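Local coordinates for methylated-DNA--protein-cysteine methyltransferase (Thermococcus kodakarensis, PDB 1MGT) that repairs O6-methylguanine and O4-methylthymine in DNA by moving the methyl group onto one of its own cysteines, a suicide reaction that leaves the enzyme irreversibly inactivated, at residues A[36-39]-A[40-44]; A[97-100]-A[101-105]; A[156-159]-A[160-163]; A[60-63]-A[64-68]. All coordinates share one frame; numbering follows the deposited sequence.

Contact 1 of 4, residues A[36-39]-A[40-44]; sequences LMKR and IHDLA
L36 and I40 meet one turn apart on helix 33-49, the helix that follows the three-stranded antiparallel sheet of the N-terminal, RNase H-like part. Their side chains form the packed side of this turn: CG of L36 lies 4.3 Å from CG1 of I40, and both residues press on the sheet, L36 on V4, W15 and A28, I40 on L2, I19 and A28. The backbone beneath is regular alpha-helix, with I40 N bonded to L36 O and L43 N to R39 O, each at 2.9 Å. R39 stretches out fully from CG to NE, and its NH1 finds F29 O on strand 24-30 and the carboxylate of E159 on helix 157-166.

The other flank is looser. M37 folds back at chi2 and chi3 (both -53°), which carries its CE to 3.8 Å from H41 NE2 and, more distantly, to 4.4 Å from CG2 of I40. K38 and D42 are exposed and form an i to i+4 salt bridge. The lysine has CG opposite its backbone N (chi1 180°) but kinks in its last two torsions, and this brings NZ round to the syn lone pair of D42 OD1 at 3.2 Å, while OD2 stays 4.1 Å from NZ.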
loop_
_atom_site.group_PDB
_atom_site.type_symbol
_atom_site.label_atom_id
_atom_site.label_comp_id
_atom_site.label_asym_id
_atom_site.label_seq_id
_atom_site.Cartn_x
_atom_site.Cartn_y
_atom_site.Cartn_z
ATOM N N LEU A 36 -13.668 -3.061 -1.684
ATOM C CA LEU A 36 -12.906 -2.313 -0.702
ATOM C C LEU A 36 -13.191 -2.875 0.692
ATOM O O LEU A 36 -12.264 -3.128 1.437
ATOM C CB LEU A 36 -13.276 -0.821 -0.669
ATOM C CG LEU A 36 -12.548 -0.056 0.463
ATOM C CD1 LEU A 36 -11.077 0.132 0.059
ATOM C CD2 LEU A 36 -13.158 1.281 0.774
ATOM N N MET A 37 -14.484 -3.091 1.001
ATOM C CA MET A 37 -14.793 -3.616 2.346
ATOM C C MET A 37 -14.237 -4.987 2.608
ATOM O O MET A 37 -13.794 -5.311 3.738
ATOM C CB MET A 37 -16.295 -3.482 2.596
ATOM C CG MET A 37 -16.724 -2.012 2.727
ATOM S SD MET A 37 -15.824 -1.043 3.934
ATOM C CE MET A 37 -15.992 -2.072 5.391
ATOM N N LYS A 38 -14.185 -5.865 1.618
ATOM C CA LYS A 38 -13.610 -7.189 1.795
ATOM C C LYS A 38 -12.108 -7.062 2.074
ATOM O O LYS A 38 -11.564 -7.777 2.917
ATOM C CB LYS A 38 -13.845 -8.017 0.514
ATOM C CG LYS A 38 -13.260 -9.421 0.641
ATOM C CD LYS A 38 -13.320 -10.166 -0.679
ATOM C CE LYS A 38 -12.001 -10.864 -0.991
ATOM N NZ LYS A 38 -11.646 -11.883 0.031
ATOM N N ARG A 39 -11.428 -6.160 1.367
ATOM C CA ARG A 39 -9.983 -5.967 1.587
ATOM C C ARG A 39 -9.693 -5.352 2.956
ATOM O O ARG A 39 -8.696 -5.718 3.581
ATOM C CB ARG A 39 -9.366 -5.092 0.476
ATOM C CG ARG A 39 -9.438 -5.860 -0.857
ATOM C CD ARG A 39 -8.817 -4.970 -1.993
ATOM N NE ARG A 39 -8.905 -5.849 -3.189
ATOM C CZ ARG A 39 -8.821 -5.427 -4.442
ATOM N NH1 ARG A 39 -8.642 -4.146 -4.730
ATOM N NH2 ARG A 39 -8.925 -6.357 -5.401
ATOM N N ILE A 40 -10.566 -4.465 3.407
ATOM C CA ILE A 40 -10.424 -3.834 4.725
ATOM C C ILE A 40 -10.548 -4.906 5.785
ATOM O O ILE A 40 -9.771 -4.967 6.749
ATOM C CB ILE A 40 -11.451 -2.693 4.892
ATOM C CG1 ILE A 40 -10.974 -1.410 4.206
ATOM C CG2 ILE A 40 -11.751 -2.414 6.372
ATOM C CD1 ILE A 40 -9.723 -0.809 4.862
ATOM N N HIS A 41 -11.498 -5.844 5.635
ATOM C CA HIS A 41 -11.677 -6.916 6.595
ATOM C C HIS A 41 -10.507 -7.885 6.588
ATOM O O HIS A 41 -10.003 -8.330 7.631
ATOM C CB HIS A 41 -12.998 -7.676 6.291
ATOM C CG HIS A 41 -14.156 -6.827 6.757
ATOM N ND1 HIS A 41 -14.370 -6.539 8.098
ATOM C CD2 HIS A 41 -15.136 -6.217 6.066
ATOM C CE1 HIS A 41 -15.440 -5.781 8.184
ATOM N NE2 HIS A 41 -15.934 -5.555 6.998
ATOM N N ASP A 42 -10.023 -8.213 5.373
ATOM C CA ASP A 42 -8.862 -9.119 5.292
ATOM C C ASP A 42 -7.663 -8.477 5.984
ATOM O O ASP A 42 -6.891 -9.165 6.653
ATOM C CB ASP A 42 -8.501 -9.402 3.821
ATOM C CG ASP A 42 -9.438 -10.357 3.122
ATOM O OD1 ASP A 42 -9.430 -10.389 1.866
ATOM O OD2 ASP A 42 -10.201 -11.085 3.774
ATOM N N LEU A 43 -7.470 -7.170 5.791
ATOM C CA LEU A 43 -6.360 -6.444 6.404
ATOM C C LEU A 43 -6.525 -6.388 7.925
ATOM O O LEU A 43 -5.584 -6.624 8.658
ATOM C CB LEU A 43 -6.345 -5.008 5.871
ATOM C CG LEU A 43 -5.200 -4.090 6.351
ATOM C CD1 LEU A 43 -3.854 -4.737 6.117
ATOM C CD2 LEU A 43 -5.309 -2.758 5.640
ATOM N N ALA A 44 -7.752 -6.134 8.391
ATOM C CA ALA A 44 -7.974 -6.082 9.856
ATOM C C ALA A 44 -7.713 -7.441 10.505
ATOM O O ALA A 44 -7.226 -7.512 11.647
ATOM C CB ALA A 44 -9.436 -5.683 10.080
#

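Contact 2 of 4, residues A[97-100]-A[101-105]; sequences YEWL and TKNVK
Segments 97-100 and 101-105 are the last turns of helix 91-103 and its exit. The i to i+4 bonds run unbroken from T101 N to Y97 O through V104 N to L100 O, the latter 3.0 Å long although V104 has already left helical backbone angles. Two of the carbonyls accept twice. Y97 O takes both T101 N and the hydroxyl OG1 of T101, which approach from opposite faces of its plane, OG1 at 2.7 Å. W99 O takes N103 N and, 3.0 Å away, the amide ND2 of N103.

The same asparagine lies over the indole of W99. Its CB sits 3.9 Å from the centroid of the six-membered ring and only 4° off the normal, a CH-pi contact, while ND2 stands 3.2 Å above the ring plane toward the rim, the amide and ring planes 39° apart. With CG anti to the backbone N (chi1 -168°), the W99 indole lies alongside the next turn, where its CZ3 also touches CG2 of V104. That methyl packs on L100 CD1 at 3.6 Å. Beyond the segment, L115 and A118 of helix 112-118 touch W99. A serine in place of W99 would probably take away the ring face under N103, leaving its amide held mainly by the bond to the backbone carbonyl, and open a gap beside V104 and helix 112-118.

The side chain of L100 comes within about 4 Å of that of C141, the inferred methyl acceptor. The chemistry thus divides: apolar at L100, beside the inferred nucleophile, and at the helix end a W99 carbonyl that accepts from both the backbone N and the side-chain ND2 of N103.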
loop_
_atom_site.group_PDB
_atom_site.type_symbol
_atom_site.label_atom_id
_atom_site.label_comp_id
_atom_site.label_asym_id
_atom_site.label_seq_id
_atom_site.Cartn_x
_atom_site.Cartn_y
_atom_site.Cartn_z
ATOM N N TYR A 97 10.013 -1.855 3.613
ATOM C CA TYR A 97 9.076 -0.796 3.243
ATOM C C TYR A 97 9.710 0.581 3.170
ATOM O O TYR A 97 9.473 1.396 2.285
ATOM C CB TYR A 97 7.858 -0.725 4.219
ATOM C CG TYR A 97 7.092 -2.021 4.292
ATOM C CD1 TYR A 97 7.108 -2.965 3.283
ATOM C CD2 TYR A 97 6.292 -2.319 5.416
ATOM C CE1 TYR A 97 6.425 -4.152 3.339
ATOM C CE2 TYR A 97 5.603 -3.518 5.485
ATOM C CZ TYR A 97 5.653 -4.430 4.470
ATOM O OH TYR A 97 4.980 -5.631 4.546
ATOM N N GLU A 98 10.562 0.904 4.147
ATOM C CA GLU A 98 11.225 2.201 4.135
ATOM C C GLU A 98 12.199 2.319 2.953
ATOM O O GLU A 98 12.213 3.368 2.310
ATOM C CB GLU A 98 11.993 2.409 5.443
ATOM C CG GLU A 98 11.070 2.709 6.623
ATOM C CD GLU A 98 11.826 2.911 7.923
ATOM O OE1 GLU A 98 11.272 3.602 8.796
ATOM O OE2 GLU A 98 12.940 2.370 8.078
ATOM N N TRP A 99 12.978 1.274 2.706
ATOM C CA TRP A 99 13.955 1.398 1.575
ATOM C C TRP A 99 13.231 1.622 0.277
ATOM O O TRP A 99 13.570 2.467 -0.562
ATOM C CB TRP A 99 14.837 0.138 1.523
ATOM C CG TRP A 99 16.020 0.341 0.595
ATOM C CD1 TRP A 99 17.259 0.787 0.972
ATOM C CD2 TRP A 99 16.058 0.134 -0.818
ATOM N NE1 TRP A 99 18.085 0.857 -0.144
ATOM C CE2 TRP A 99 17.375 0.466 -1.245
ATOM C CE3 TRP A 99 15.148 -0.309 -1.765
ATOM C CZ2 TRP A 99 17.771 0.370 -2.582
ATOM C CZ3 TRP A 99 15.530 -0.401 -3.099
ATOM C CH2 TRP A 99 16.845 -0.072 -3.472
ATOM N N LEU A 100 12.178 0.826 0.055
ATOM C CA LEU A 100 11.363 0.923 -1.144
ATOM C C LEU A 100 10.764 2.310 -1.296
ATOM O O LEU A 100 10.768 2.929 -2.378
ATOM C CB LEU A 100 10.240 -0.138 -1.032
ATOM C CG LEU A 100 9.253 -0.205 -2.175
ATOM C CD1 LEU A 100 10.002 -0.610 -3.472
ATOM C CD2 LEU A 100 8.141 -1.206 -1.870
ATOM N N THR A 101 10.206 2.852 -0.203
ATOM C CA THR A 101 9.579 4.153 -0.250
ATOM C C THR A 101 10.540 5.295 -0.500
ATOM O O THR A 101 10.223 6.257 -1.204
ATOM C CB THR A 101 8.810 4.404 1.091
ATOM O OG1 THR A 101 7.867 3.298 1.237
ATOM C CG2 THR A 101 8.006 5.687 0.996
ATOM N N LYS A 102 11.735 5.222 0.080
ATOM C CA LYS A 102 12.699 6.302 -0.095
ATOM C C LYS A 102 13.510 6.167 -1.382
ATOM O O LYS A 102 14.000 7.184 -1.889
ATOM C CB LYS A 102 13.714 6.239 1.073
ATOM C CG LYS A 102 13.136 6.808 2.370
ATOM C CD LYS A 102 14.170 6.772 3.493
ATOM C CE LYS A 102 13.440 6.849 4.840
ATOM N NZ LYS A 102 14.342 7.307 5.940
ATOM N N ASN A 103 13.673 4.935 -1.873
ATOM C CA ASN A 103 14.534 4.817 -3.061
ATOM C C ASN A 103 13.928 4.459 -4.381
ATOM O O ASN A 103 14.614 4.713 -5.408
ATOM C CB ASN A 103 15.615 3.745 -2.706
ATOM C CG ASN A 103 16.498 4.233 -1.580
ATOM O OD1 ASN A 103 17.271 5.173 -1.774
ATOM N ND2 ASN A 103 16.371 3.626 -0.405
ATOM N N VAL A 104 12.756 3.864 -4.449
ATOM C CA VAL A 104 12.146 3.492 -5.732
ATOM C C VAL A 104 11.174 4.600 -6.099
ATOM O O VAL A 104 10.050 4.676 -5.595
ATOM C CB VAL A 104 11.513 2.105 -5.670
ATOM C CG1 VAL A 104 10.989 1.659 -7.026
ATOM C CG2 VAL A 104 12.600 1.098 -5.212
ATOM N N LYS A 105 11.641 5.499 -6.964
ATOM C CA LYS A 105 10.869 6.669 -7.328
ATOM C C LYS A 105 9.725 6.468 -8.289
ATOM O O LYS A 105 9.694 5.564 -9.107
ATOM C CB LYS A 105 11.817 7.741 -7.930
ATOM C CG LYS A 105 13.043 8.041 -7.108
ATOM C CD LYS A 105 12.764 8.672 -5.770
ATOM C CE LYS A 105 14.020 8.734 -4.903
ATOM N NZ LYS A 105 15.024 9.673 -5.508
#

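Contact 3 of 4, residues A[156-159]-A[160-163]; sequences GIEE and KKFL
E158 and K161 lie side by side at the start of helix 157-166, in the DNA-binding domain of this MGMT-family protein, and G156 holds the N-cap position. The backbone acceptors of the first turn are all used: G156 O takes K160 N, E158 O takes F162 N, and E159 O takes L163 N. I157 O takes K161 N at 2.9 Å, with a nearly straight N-H...O angle of 167°. At G156, phi is 102°, and a side chain built there would run into OE1 of E159.

The charged ends divide by burial. E159 and K160 are buried, and each is satisfied by partners outside this turn. A bend at chi2 (88°) turns the E159 carboxylate back beside G156, where OE2 forms a salt bridge with NH1 of R39 on helix 33-49. K160 runs straight out to an ammonium group that donates to the carbonyls of V144, I150 and Y152, so three backbone oxygens share one buried charge; its side chain comes within about 7 Å of that of C141, the inferred nucleophile.

On the exposed side the pairing is weaker. K161, three residues on from E158, bends at chi3 and brings its NZ to 3.6 Å from E158 OE2, a long salt bridge.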
loop_
_atom_site.group_PDB
_atom_site.type_symbol
_atom_site.label_atom_id
_atom_site.label_comp_id
_atom_site.label_asym_id
_atom_site.label_seq_id
_atom_site.Cartn_x
_atom_site.Cartn_y
_atom_site.Cartn_z
ATOM N N GLY A 156 -4.825 -7.286 -6.613
ATOM C CA GLY A 156 -5.267 -7.342 -7.991
ATOM C C GLY A 156 -4.310 -6.862 -9.049
ATOM O O GLY A 156 -3.647 -5.833 -8.914
ATOM N N ILE A 157 -4.238 -7.599 -10.175
ATOM C CA ILE A 157 -3.345 -7.234 -11.262
ATOM C C ILE A 157 -3.807 -5.973 -11.960
ATOM O O ILE A 157 -3.003 -5.102 -12.319
ATOM C CB ILE A 157 -3.172 -8.361 -12.300
ATOM C CG1 ILE A 157 -2.749 -9.667 -11.652
ATOM C CG2 ILE A 157 -2.167 -7.952 -13.374
ATOM C CD1 ILE A 157 -1.495 -9.639 -10.817
ATOM N N GLU A 158 -5.123 -5.821 -12.146
ATOM C CA GLU A 158 -5.632 -4.619 -12.794
ATOM C C GLU A 158 -5.327 -3.390 -11.951
ATOM O O GLU A 158 -5.069 -2.316 -12.494
ATOM C CB GLU A 158 -7.146 -4.731 -13.044
ATOM C CG GLU A 158 -7.445 -5.734 -14.160
ATOM C CD GLU A 158 -6.928 -5.232 -15.498
ATOM O OE1 GLU A 158 -7.058 -4.012 -15.765
ATOM O OE2 GLU A 158 -6.396 -6.062 -16.271
ATOM N N GLU A 159 -5.391 -3.575 -10.609
ATOM C CA GLU A 159 -5.083 -2.463 -9.722
ATOM C C GLU A 159 -3.591 -2.106 -9.869
ATOM O O GLU A 159 -3.250 -0.924 -9.893
ATOM C CB GLU A 159 -5.388 -2.856 -8.270
ATOM C CG GLU A 159 -6.879 -2.804 -7.947
ATOM C CD GLU A 159 -7.651 -4.063 -8.223
ATOM O OE1 GLU A 159 -7.268 -4.895 -9.072
ATOM O OE2 GLU A 159 -8.713 -4.261 -7.558
ATOM N N LYS A 160 -2.748 -3.131 -9.950
ATOM C CA LYS A 160 -1.295 -2.842 -10.107
ATOM C C LYS A 160 -1.018 -2.083 -11.401
ATOM O O LYS A 160 -0.269 -1.092 -11.447
ATOM C CB LYS A 160 -0.488 -4.142 -10.091
ATOM C CG LYS A 160 1.031 -3.850 -9.907
ATOM C CD LYS A 160 1.760 -5.191 -9.821
ATOM C CE LYS A 160 3.220 -5.031 -9.417
ATOM N NZ LYS A 160 3.869 -6.365 -9.277
ATOM N N LYS A 161 -1.627 -2.522 -12.483
ATOM C CA LYS A 161 -1.484 -1.905 -13.798
ATOM C C LYS A 161 -1.997 -0.480 -13.820
ATOM O O LYS A 161 -1.425 0.420 -14.431
ATOM C CB LYS A 161 -2.234 -2.730 -14.847
ATOM C CG LYS A 161 -1.393 -3.770 -15.543
ATOM C CD LYS A 161 -2.202 -4.693 -16.434
ATOM C CE LYS A 161 -2.981 -3.944 -17.501
ATOM N NZ LYS A 161 -3.723 -4.897 -18.403
ATOM N N PHE A 162 -3.111 -0.236 -13.123
ATOM C CA PHE A 162 -3.684 1.097 -13.043
ATOM C C PHE A 162 -2.727 2.065 -12.363
ATOM O O PHE A 162 -2.525 3.208 -12.807
ATOM C CB PHE A 162 -5.028 1.024 -12.314
ATOM C CG PHE A 162 -5.542 2.357 -11.875
ATOM C CD1 PHE A 162 -6.125 3.220 -12.772
ATOM C CD2 PHE A 162 -5.421 2.730 -10.538
ATOM C CE1 PHE A 162 -6.590 4.462 -12.350
ATOM C CE2 PHE A 162 -5.889 3.957 -10.116
ATOM C CZ PHE A 162 -6.467 4.814 -11.026
ATOM N N LEU A 163 -2.140 1.615 -11.237
ATOM C CA LEU A 163 -1.194 2.424 -10.529
ATOM C C LEU A 163 0.052 2.670 -11.412
ATOM O O LEU A 163 0.505 3.802 -11.458
ATOM C CB LEU A 163 -0.748 1.794 -9.206
ATOM C CG LEU A 163 -1.891 1.744 -8.133
ATOM C CD1 LEU A 163 -1.344 1.133 -6.860
ATOM C CD2 LEU A 163 -2.439 3.142 -7.925
#

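Contact 4 of 4, residues A[60-63]-A[64-68]; sequences PSDY and PEKVF
K66 reaches back over the first turn of helix 63-71 to D62, the residue just before that helix. Its CB lies 3.5 Å from Y63 O, and CG is equally far from D62 O, the carbonyl that also accepts K66 N at 3.0 Å in its own plane. The chain then runs fully extended: CD passes 4.1 Å from D62 O, CE comes to 3.3 Å from D62 OD1, and NZ stops 3.8 Å from both OD1 and OD2 of D62, a long salt bridge. D62 chi1 of 65° puts CG between its backbone N and carbonyl carbon, setting the carboxylate over the end of the lysine chain. NZ also has a weak, distant ion pair with E83. An alanine in place of K66 would probably leave the D62 carboxylate without its countercharge and strip away the methylenes that lie along the D62 carbonyl.

The entry to the helix is held by S61, whose OG accepts Y63 N at 3.1 Å as a capping bond, and by a water that donates to S61 O and accepts from E65 N. S61 OG is also hydrogen-bonded to S3. In the fold, the helix start lies against the antiparallel sheet: Y63 meets F20 and V18 of strand 12-20, P64 packs on strand 2-9, and V67 touches I27 of strand 24-30.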
loop_
_atom_site.group_PDB
_atom_site.type_symbol
_atom_site.label_atom_id
_atom_site.label_comp_id
_atom_site.label_asym_id
_atom_site.label_seq_id
_atom_site.Cartn_x
_atom_site.Cartn_y
_atom_site.Cartn_z
ATOM N N PRO A 60 -14.995 10.429 10.097
ATOM C CA PRO A 60 -14.461 11.363 9.131
ATOM C C PRO A 60 -12.985 11.614 9.405
ATOM O O PRO A 60 -12.486 11.626 10.537
ATOM C CB PRO A 60 -15.234 12.662 9.354
ATOM C CG PRO A 60 -16.334 12.339 10.305
ATOM C CD PRO A 60 -15.914 11.101 11.059
ATOM N N SER A 61 -12.227 11.772 8.303
ATOM C CA SER A 61 -10.804 12.051 8.472
ATOM C C SER A 61 -10.264 12.513 7.106
ATOM O O SER A 61 -10.970 12.363 6.116
ATOM C CB SER A 61 -9.999 10.942 9.061
ATOM O OG SER A 61 -9.294 10.168 8.126
ATOM N N ASP A 62 -9.079 13.096 7.149
ATOM C CA ASP A 62 -8.486 13.562 5.897
ATOM C C ASP A 62 -7.494 12.531 5.358
ATOM O O ASP A 62 -6.864 12.789 4.330
ATOM C CB ASP A 62 -7.815 14.915 6.067
ATOM C CG ASP A 62 -6.639 14.929 6.989
ATOM O OD1 ASP A 62 -5.899 15.951 7.017
ATOM O OD2 ASP A 62 -6.406 13.951 7.729
ATOM N N TYR A 63 -7.382 11.368 5.982
ATOM C CA TYR A 63 -6.452 10.338 5.528
ATOM C C TYR A 63 -6.697 9.843 4.122
ATOM O O TYR A 63 -5.738 9.762 3.313
ATOM C CB TYR A 63 -6.353 9.195 6.521
ATOM C CG TYR A 63 -5.452 9.490 7.701
ATOM C CD1 TYR A 63 -5.915 9.271 8.990
ATOM C CD2 TYR A 63 -4.163 9.967 7.537
ATOM C CE1 TYR A 63 -5.102 9.523 10.086
ATOM C CE2 TYR A 63 -3.353 10.226 8.626
ATOM C CZ TYR A 63 -3.827 9.999 9.887
ATOM O OH TYR A 63 -3.034 10.253 10.999
ATOM N N PRO A 64 -7.918 9.501 3.747
ATOM C CA PRO A 64 -8.215 9.048 2.397
ATOM C C PRO A 64 -7.758 10.074 1.362
ATOM O O PRO A 64 -7.151 9.719 0.340
ATOM C CB PRO A 64 -9.725 8.861 2.383
ATOM C CG PRO A 64 -10.009 8.484 3.842
ATOM C CD PRO A 64 -9.131 9.483 4.607
ATOM N N GLU A 65 -8.020 11.351 1.583
ATOM C CA GLU A 65 -7.597 12.377 0.646
ATOM C C GLU A 65 -6.061 12.463 0.605
ATOM O O GLU A 65 -5.523 12.708 -0.465
ATOM C CB GLU A 65 -8.186 13.745 0.966
ATOM C CG GLU A 65 -7.911 14.754 -0.164
ATOM C CD GLU A 65 -8.334 16.158 0.194
ATOM O OE1 GLU A 65 -8.234 17.058 -0.675
ATOM O OE2 GLU A 65 -8.774 16.390 1.341
ATOM N N LYS A 66 -5.386 12.294 1.727
ATOM C CA LYS A 66 -3.901 12.371 1.700
ATOM C C LYS A 66 -3.350 11.212 0.879
ATOM O O LYS A 66 -2.434 11.390 0.067
ATOM C CB LYS A 66 -3.326 12.333 3.100
ATOM C CG LYS A 66 -3.512 13.625 3.890
ATOM C CD LYS A 66 -2.955 13.379 5.291
ATOM C CE LYS A 66 -3.022 14.631 6.161
ATOM N NZ LYS A 66 -2.606 14.235 7.559
ATOM N N VAL A 67 -3.916 10.021 1.059
ATOM C CA VAL A 67 -3.511 8.859 0.288
ATOM C C VAL A 67 -3.775 9.121 -1.199
ATOM O O VAL A 67 -2.929 8.822 -2.039
ATOM C CB VAL A 67 -4.175 7.569 0.748
ATOM C CG1 VAL A 67 -3.824 6.404 -0.174
ATOM C CG2 VAL A 67 -3.793 7.256 2.196
ATOM N N PHE A 68 -4.928 9.699 -1.573
ATOM C CA PHE A 68 -5.220 10.005 -2.958
ATOM C C PHE A 68 -4.177 10.968 -3.547
ATOM O O PHE A 68 -3.807 10.814 -4.718
ATOM C CB PHE A 68 -6.620 10.635 -3.084
ATOM C CG PHE A 68 -7.017 10.926 -4.508
ATOM C CD1 PHE A 68 -7.266 9.916 -5.396
ATOM C CD2 PHE A 68 -7.138 12.255 -4.907
ATOM C CE1 PHE A 68 -7.633 10.189 -6.703
ATOM C CE2 PHE A 68 -7.509 12.545 -6.214
ATOM C CZ PHE A 68 -7.749 11.515 -7.101
HETATM O O HOH W 1 -10.261 12.419 3.276
#

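How the contacts relate
All four contacts are local, within helices or at their ends, and each has one buried and one exposed side. Contacts 1 and 4 belong to the N-terminal part, contacts 2 and 3 to the DNA-binding part. Contacts 1, 3 and 4 all lie against the three antiparallel strands, whereas contact 2, nearest the inferred nucleophile, packs on helices 112-118 and 123-131. Only contacts 1 and 3 touch: R39 NH1 and E159 OE2, 2.8 Å apart, tie the two parts together by an inter-helix ion pair. Ion pairs inside a helix or at its start recur on the surfaces of contacts 1, 3 and 4, in keeping with a hyperthermostable protein; contact 2 relies on side-chain hydrogen bonds and an aromatic face.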